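Side-chain contacts in 7,8-dihydro-6-hydroxymethylpterin pyrophosphokinase-dihydropteroate synthase (Plasmodium falciparum, PDB 6JWS), which probably makes the pterin diphosphate from hydroxymethyldihydropterin and ATP and then joins it to 4-aminobenzoate, giving 7,8-dihydropteroate for folate synthesis: residues T483-Y486 and N487-K490; F489-C492 and V493-L497. The protein carries 1 engineered substitution. All blocks are in the same frame, centred on the assembly; numbering follows the deposited sequence.

Contact 1 (T483-Y486 and N487-K490); sequences TINY and NVFK
Asn487 OD1 lies at the edge of the Tyr486 ring, in its plane, 3.5 Å from Tyr486 CD1, and the Asn487 amide is turned 72° against the ring. The aliphatic chain of Lys490 runs beside the ring in the same direction, and its CD approaches Tyr486 CE1 obliquely at 3.8 Å. Tyr486 and Lys490 both carry CG anti to the backbone N (chi1 -179° and -178°), which sends the two side chains out the same way; Asn510 and Leu516 of a neighbouring loop also touch the tyrosine. The Asn485 amide turns its oxygen to the helix start. Asn485 OD1 takes the N-H of Val488 at 3.1 Å, in the carbonyl plane on a lone pair. This is the N-cap of helix 486-494, which follows strand 478-482 in the TIM barrel of the dihydropteroate synthase part. Backbone bonds continue the turn, Phe489 N to Asn485 O at 2.9 Å and Lys490 N to Tyr486 O at 2.8 Å. Just before the cap, Thr483 OG1 accepts from Asn485 N at 3.0 Å, an ST turn, and is also hydrogen-bonded to Glu448 of helix 448-464. The methyl CG2 of Thr483 packs on Phe489 CB at 4.1 Å, while its OG1 lies beside Val488 CG1.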
ATOM      1  N   THR B 483      -8.929  -5.222 -30.965  1.00 11.99           N
ATOM      2  CA  THR B 483      -9.837  -5.069 -32.092  1.00 11.95           C
ATOM      3  C   THR B 483     -11.291  -5.275 -31.649  1.00 11.99           C
ATOM      4  O   THR B 483     -11.559  -5.972 -30.663  1.00 12.09           O
ATOM      5  CB  THR B 483      -9.454  -6.016 -33.246  1.00 11.75           C
ATOM      6  OG1 THR B 483     -10.235  -5.607 -34.366  1.00 11.81           O
ATOM      7  CG2 THR B 483      -9.703  -7.491 -32.981  1.00 10.76           C
ATOM      8  N   ILE B 484     -12.231  -4.717 -32.421  1.00 12.04           N
ATOM      9  CA  ILE B 484     -13.649  -5.015 -32.267  1.00 12.67           C
ATOM     10  C   ILE B 484     -14.131  -5.707 -33.541  1.00 14.04           C
ATOM     11  O   ILE B 484     -15.340  -5.958 -33.714  1.00 14.72           O
ATOM     12  CB  ILE B 484     -14.459  -3.728 -32.016  1.00 12.41           C
ATOM     13  CG1 ILE B 484     -14.393  -2.772 -33.216  1.00 12.13           C
ATOM     14  CG2 ILE B 484     -14.022  -3.052 -30.717  1.00 12.78           C
ATOM     15  CD1 ILE B 484     -15.186  -1.487 -33.026  1.00 11.46           C
ATOM     16  N   ASN B 485     -13.174  -6.022 -34.421  1.00 13.65           N
ATOM     17  CA  ASN B 485     -13.531  -6.379 -35.782  1.00 15.22           C
ATOM     18  C   ASN B 485     -13.433  -7.884 -36.001  1.00 14.57           C
ATOM     19  O   ASN B 485     -12.362  -8.478 -35.939  1.00 14.15           O
ATOM     20  CB  ASN B 485     -12.803  -5.528 -36.826  1.00 17.47           C
ATOM     21  CG  ASN B 485     -13.310  -5.808 -38.220  1.00 21.21           C
ATOM     22  OD1 ASN B 485     -12.859  -6.755 -38.873  1.00 25.67           O
ATOM     23  ND2 ASN B 485     -14.280  -5.022 -38.668  1.00 23.03           N
ATOM     24  N   TYR B 486     -14.589  -8.485 -36.273  1.00 15.32           N
ATOM     25  CA  TYR B 486     -14.705  -9.897 -36.581  1.00 16.24           C
ATOM     26  C   TYR B 486     -13.675 -10.362 -37.620  1.00 17.32           C
ATOM     27  O   TYR B 486     -12.953 -11.332 -37.374  1.00 17.89           O
ATOM     28  CB  TYR B 486     -16.127 -10.180 -37.058  1.00 16.32           C
ATOM     29  CG  TYR B 486     -16.359 -11.630 -37.380  1.00 17.27           C
ATOM     30  CD1 TYR B 486     -16.031 -12.150 -38.626  1.00 18.30           C
ATOM     31  CD2 TYR B 486     -16.925 -12.473 -36.445  1.00 17.67           C
ATOM     32  CE1 TYR B 486     -16.247 -13.481 -38.932  1.00 19.45           C
ATOM     33  CE2 TYR B 486     -17.162 -13.808 -36.733  1.00 19.62           C
ATOM     34  CZ  TYR B 486     -16.804 -14.313 -37.976  1.00 21.37           C
ATOM     35  OH  TYR B 486     -17.037 -15.627 -38.263  1.00 24.55           O
ATOM     36  N   ASN B 487     -13.612  -9.694 -38.783  1.00 17.33           N
ATOM     37  CA  ASN B 487     -12.767 -10.163 -39.877  1.00 18.02           C
ATOM     38  C   ASN B 487     -11.294 -10.154 -39.476  1.00 17.18           C
ATOM     39  O   ASN B 487     -10.565 -11.097 -39.777  1.00 17.51           O
ATOM     40  CB  ASN B 487     -13.034  -9.425 -41.194  1.00 19.18           C
ATOM     41  CG  ASN B 487     -14.274  -9.971 -41.877  1.00 22.17           C
ATOM     42  OD1 ASN B 487     -14.646 -11.119 -41.666  1.00 24.11           O
ATOM     43  ND2 ASN B 487     -14.949  -9.159 -42.670  1.00 25.84           N
ATOM     44  N   VAL B 488     -10.871  -9.102 -38.770  1.00 15.86           N
ATOM     45  CA  VAL B 488      -9.495  -8.997 -38.315  1.00 15.88           C
ATOM     46  C   VAL B 488      -9.215 -10.133 -37.335  1.00 16.01           C
ATOM     47  O   VAL B 488      -8.275 -10.905 -37.530  1.00 15.71           O
ATOM     48  CB  VAL B 488      -9.203  -7.601 -37.721  1.00 16.78           C
ATOM     49  CG1 VAL B 488      -7.902  -7.570 -36.919  1.00 17.04           C
ATOM     50  CG2 VAL B 488      -9.189  -6.526 -38.809  1.00 16.08           C
ATOM     51  N   PHE B 489     -10.074 -10.279 -36.316  1.00 15.18           N
ATOM     52  CA  PHE B 489      -9.845 -11.317 -35.328  1.00 14.96           C
ATOM     53  C   PHE B 489      -9.811 -12.698 -35.980  1.00 16.29           C
ATOM     54  O   PHE B 489      -8.981 -13.516 -35.595  1.00 16.45           O
ATOM     55  CB  PHE B 489     -10.839 -11.284 -34.158  1.00 13.94           C
ATOM     56  CG  PHE B 489     -10.421 -12.180 -33.001  1.00 13.67           C
ATOM     57  CD1 PHE B 489      -9.256 -11.930 -32.290  1.00 12.61           C
ATOM     58  CD2 PHE B 489     -11.188 -13.273 -32.618  1.00 13.05           C
ATOM     59  CE1 PHE B 489      -8.867 -12.748 -31.235  1.00 13.08           C
ATOM     60  CE2 PHE B 489     -10.817 -14.063 -31.537  1.00 13.09           C
ATOM     61  CZ  PHE B 489      -9.646 -13.818 -30.861  1.00 12.71           C
ATOM     62  N   LYS B 490     -10.726 -12.960 -36.933  1.00 18.44           N
ATOM     63  CA  LYS B 490     -10.794 -14.256 -37.601  1.00 22.09           C
ATOM     64  C   LYS B 490      -9.479 -14.598 -38.316  1.00 21.11           C
ATOM     65  O   LYS B 490      -8.951 -15.691 -38.171  1.00 21.72           O
ATOM     66  CB  LYS B 490     -12.000 -14.331 -38.551  1.00 24.43           C
ATOM     67  CG  LYS B 490     -12.163 -15.669 -39.261  1.00 28.03           C
ATOM     68  CD  LYS B 490     -13.440 -15.779 -40.094  1.00 33.06           C
ATOM     69  CE  LYS B 490     -13.380 -16.868 -41.149  1.00 37.25           C
ATOM     70  NZ  LYS B 490     -12.873 -18.150 -40.603  1.00 37.70           N
TER

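Contact 2 (F489-C492 and V493-L497); sequences FKEC and VDNDL
Val493 lays its CG1 methyl over one face of the Phe489 ring, one helical turn back. The methyl sits 3.9 Å from the ring centroid, 26° off the normal, and is displaced toward the rim, where Phe489 CZ is its closest atom at 3.5 Å: a CH-pi contact. The valine torsion (chi1 -64°) sets CG1 anti to its carbonyl carbon and leaves CG2 over the backbone, near Phe489 O and Lys490 O. Ile481 and Leu516 also touch the phenylalanine.

On the more exposed side, Lys490 and Asp494 form an i to i+4 salt bridge. The lysine chain is extended until a bend at chi4 (47°) brings NZ to Asp494 OD2 at 3.1 Å, where it meets the syn lone pair. The carboxylate of Glu491 leaves the contact for a salt bridge with Arg449 of helix 448-464.

Asn495 folds its amide back onto the end of the helix. Its ND2 donates to Glu491 O at 3.0 Å, in the carbonyl plane on a lone pair and almost in its own amide plane; the backbone N of Asn495 adds a weak bond to the same oxygen. Cys492 O takes Leu497 N at 2.8 Å, with the donor tilted from the carbonyl plane, and the Leu497 side chain comes back beside Cys492, CB to CB at 4.3 Å. Leu456 of helix 448-464 touches both. Asp496 has positive phi, and its N bonds to Val493 O. The bonds from Leu497 N to Cys492 O and from Asp496 N to Val493 O make a Schellman motif, with Asp496 at C-prime, that ends the helix of the beta-alpha-beta unit running from strand 478-482 to strand 500-503.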
ATOM      1  N   PHE B 489     -10.074 -10.279 -36.316  1.00 15.18           N
ATOM      2  CA  PHE B 489      -9.845 -11.317 -35.328  1.00 14.96           C
ATOM      3  C   PHE B 489      -9.811 -12.698 -35.980  1.00 16.29           C
ATOM      4  O   PHE B 489      -8.981 -13.516 -35.595  1.00 16.45           O
ATOM      5  CB  PHE B 489     -10.839 -11.284 -34.158  1.00 13.94           C
ATOM      6  CG  PHE B 489     -10.421 -12.180 -33.001  1.00 13.67           C
ATOM      7  CD1 PHE B 489      -9.256 -11.930 -32.290  1.00 12.61           C
ATOM      8  CD2 PHE B 489     -11.188 -13.273 -32.618  1.00 13.05           C
ATOM      9  CE1 PHE B 489      -8.867 -12.748 -31.235  1.00 13.08           C
ATOM     10  CE2 PHE B 489     -10.817 -14.063 -31.537  1.00 13.09           C
ATOM     11  CZ  PHE B 489      -9.646 -13.818 -30.861  1.00 12.71           C
ATOM     12  N   LYS B 490     -10.726 -12.960 -36.933  1.00 18.44           N
ATOM     13  CA  LYS B 490     -10.794 -14.256 -37.601  1.00 22.09           C
ATOM     14  C   LYS B 490      -9.479 -14.598 -38.316  1.00 21.11           C
ATOM     15  O   LYS B 490      -8.951 -15.691 -38.171  1.00 21.72           O
ATOM     16  CB  LYS B 490     -12.000 -14.331 -38.551  1.00 24.43           C
ATOM     17  CG  LYS B 490     -12.163 -15.669 -39.261  1.00 28.03           C
ATOM     18  CD  LYS B 490     -13.440 -15.779 -40.094  1.00 33.06           C
ATOM     19  CE  LYS B 490     -13.380 -16.868 -41.149  1.00 37.25           C
ATOM     20  NZ  LYS B 490     -12.873 -18.150 -40.603  1.00 37.70           N
ATOM     21  N   GLU B 491      -8.924 -13.652 -39.064  1.00 22.01           N
ATOM     22  CA  GLU B 491      -7.699 -13.930 -39.802  1.00 23.82           C
ATOM     23  C   GLU B 491      -6.558 -14.191 -38.818  1.00 23.62           C
ATOM     24  O   GLU B 491      -5.673 -14.989 -39.106  1.00 26.77           O
ATOM     25  CB  GLU B 491      -7.363 -12.780 -40.760  1.00 23.72           C
ATOM     26  CG  GLU B 491      -6.225 -13.109 -41.719  1.00 26.71           C
ATOM     27  CD  GLU B 491      -5.733 -11.982 -42.617  1.00 28.32           C
ATOM     28  OE1 GLU B 491      -6.292 -10.871 -42.563  1.00 29.74           O
ATOM     29  OE2 GLU B 491      -4.763 -12.210 -43.354  1.00 32.29           O
ATOM     30  N   CYS B 492      -6.597 -13.541 -37.648  1.00 21.50           N
ATOM     31  CA  CYS B 492      -5.541 -13.719 -36.661  1.00 19.96           C
ATOM     32  C   CYS B 492      -5.617 -15.102 -36.033  1.00 19.99           C
ATOM     33  O   CYS B 492      -4.594 -15.765 -35.924  1.00 20.84           O
ATOM     34  CB  CYS B 492      -5.575 -12.650 -35.582  1.00 19.66           C
ATOM     35  SG  CYS B 492      -5.122 -11.017 -36.212  1.00 21.44           S
ATOM     36  N   VAL B 493      -6.821 -15.554 -35.649  1.00 20.93           N
ATOM     37  CA  VAL B 493      -6.885 -16.865 -35.013  1.00 21.94           C
ATOM     38  C   VAL B 493      -6.657 -17.981 -36.036  1.00 23.66           C
ATOM     39  O   VAL B 493      -6.024 -18.982 -35.709  1.00 25.20           O
ATOM     40  CB  VAL B 493      -8.085 -17.092 -34.058  1.00 21.16           C
ATOM     41  CG1 VAL B 493      -8.027 -16.155 -32.855  1.00 21.08           C
ATOM     42  CG2 VAL B 493      -9.443 -16.989 -34.732  1.00 19.13           C
ATOM     43  N   ASP B 494      -7.152 -17.805 -37.273  1.00 25.88           N
ATOM     44  CA  ASP B 494      -6.973 -18.810 -38.318  1.00 26.30           C
ATOM     45  C   ASP B 494      -5.487 -19.090 -38.531  1.00 24.50           C
ATOM     46  O   ASP B 494      -5.110 -20.225 -38.763  1.00 26.02           O
ATOM     47  CB  ASP B 494      -7.640 -18.422 -39.647  1.00 26.95           C
ATOM     48  CG  ASP B 494      -9.159 -18.548 -39.672  1.00 29.47           C
ATOM     49  OD1 ASP B 494      -9.722 -19.170 -38.742  1.00 30.23           O
ATOM     50  OD2 ASP B 494      -9.775 -18.025 -40.639  1.00 34.18           O
ATOM     51  N   ASN B 495      -4.653 -18.056 -38.398  1.00 23.99           N
ATOM     52  CA  ASN B 495      -3.233 -18.129 -38.693  1.00 23.15           C
ATOM     53  C   ASN B 495      -2.403 -18.237 -37.413  1.00 23.65           C
ATOM     54  O   ASN B 495      -1.183 -18.150 -37.473  1.00 22.32           O
ATOM     55  CB  ASN B 495      -2.826 -16.943 -39.574  1.00 25.83           C
ATOM     56  CG  ASN B 495      -3.320 -17.102 -41.002  1.00 28.79           C
ATOM     57  OD1 ASN B 495      -2.657 -17.762 -41.801  1.00 33.93           O
ATOM     58  ND2 ASN B 495      -4.481 -16.545 -41.331  1.00 24.98           N
ATOM     59  N   ASP B 496      -3.071 -18.377 -36.251  1.00 26.08           N
ATOM     60  CA  ASP B 496      -2.430 -18.537 -34.947  1.00 26.20           C
ATOM     61  C   ASP B 496      -1.521 -17.351 -34.633  1.00 22.85           C
ATOM     62  O   ASP B 496      -0.391 -17.518 -34.185  1.00 20.96           O
ATOM     63  CB  ASP B 496      -1.744 -19.900 -34.784  1.00 34.04           C
ATOM     64  CG  ASP B 496      -2.732 -21.055 -34.654  1.00 49.36           C
ATOM     65  OD1 ASP B 496      -3.161 -21.593 -35.707  1.00 54.90           O
ATOM     66  OD2 ASP B 496      -3.094 -21.402 -33.496  1.00 59.68           O
ATOM     67  N   LEU B 497      -2.037 -16.140 -34.843  1.00 20.56           N
ATOM     68  CA  LEU B 497      -1.214 -14.958 -34.648  1.00 19.71           C
ATOM     69  C   LEU B 497      -1.428 -14.371 -33.253  1.00 17.82           C
ATOM     70  O   LEU B 497      -0.637 -13.527 -32.848  1.00 17.85           O
ATOM     71  CB  LEU B 497      -1.516 -13.927 -35.754  1.00 19.90           C
ATOM     72  CG  LEU B 497      -1.273 -14.404 -37.193  1.00 20.20           C
ATOM     73  CD1 LEU B 497      -1.532 -13.293 -38.192  1.00 19.68           C
ATOM     74  CD2 LEU B 497       0.150 -14.919 -37.358  1.00 20.35           C
TER

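Contacts 1 and 2 are the two ends of helix 486-494, their centres about 9 Å apart, and they share Phe489 and Lys490. Contact 1 starts the helix with a side-chain acceptor on an amide N-H; contact 2 closes it with donors on the last carbonyls, partly from a side chain. Both are partly buried. Their apolar residues, Val488 and Phe489 in the first and Phe489, Cys492, Val493 and Leu497 in the second, are buried, several against strand 478-482 or helix 448-464. Their more exposed sides differ: a tyrosine ring touched by an asparagine oxygen and a lysine chain in contact 1, a lysine-aspartate ion pair in contact 2.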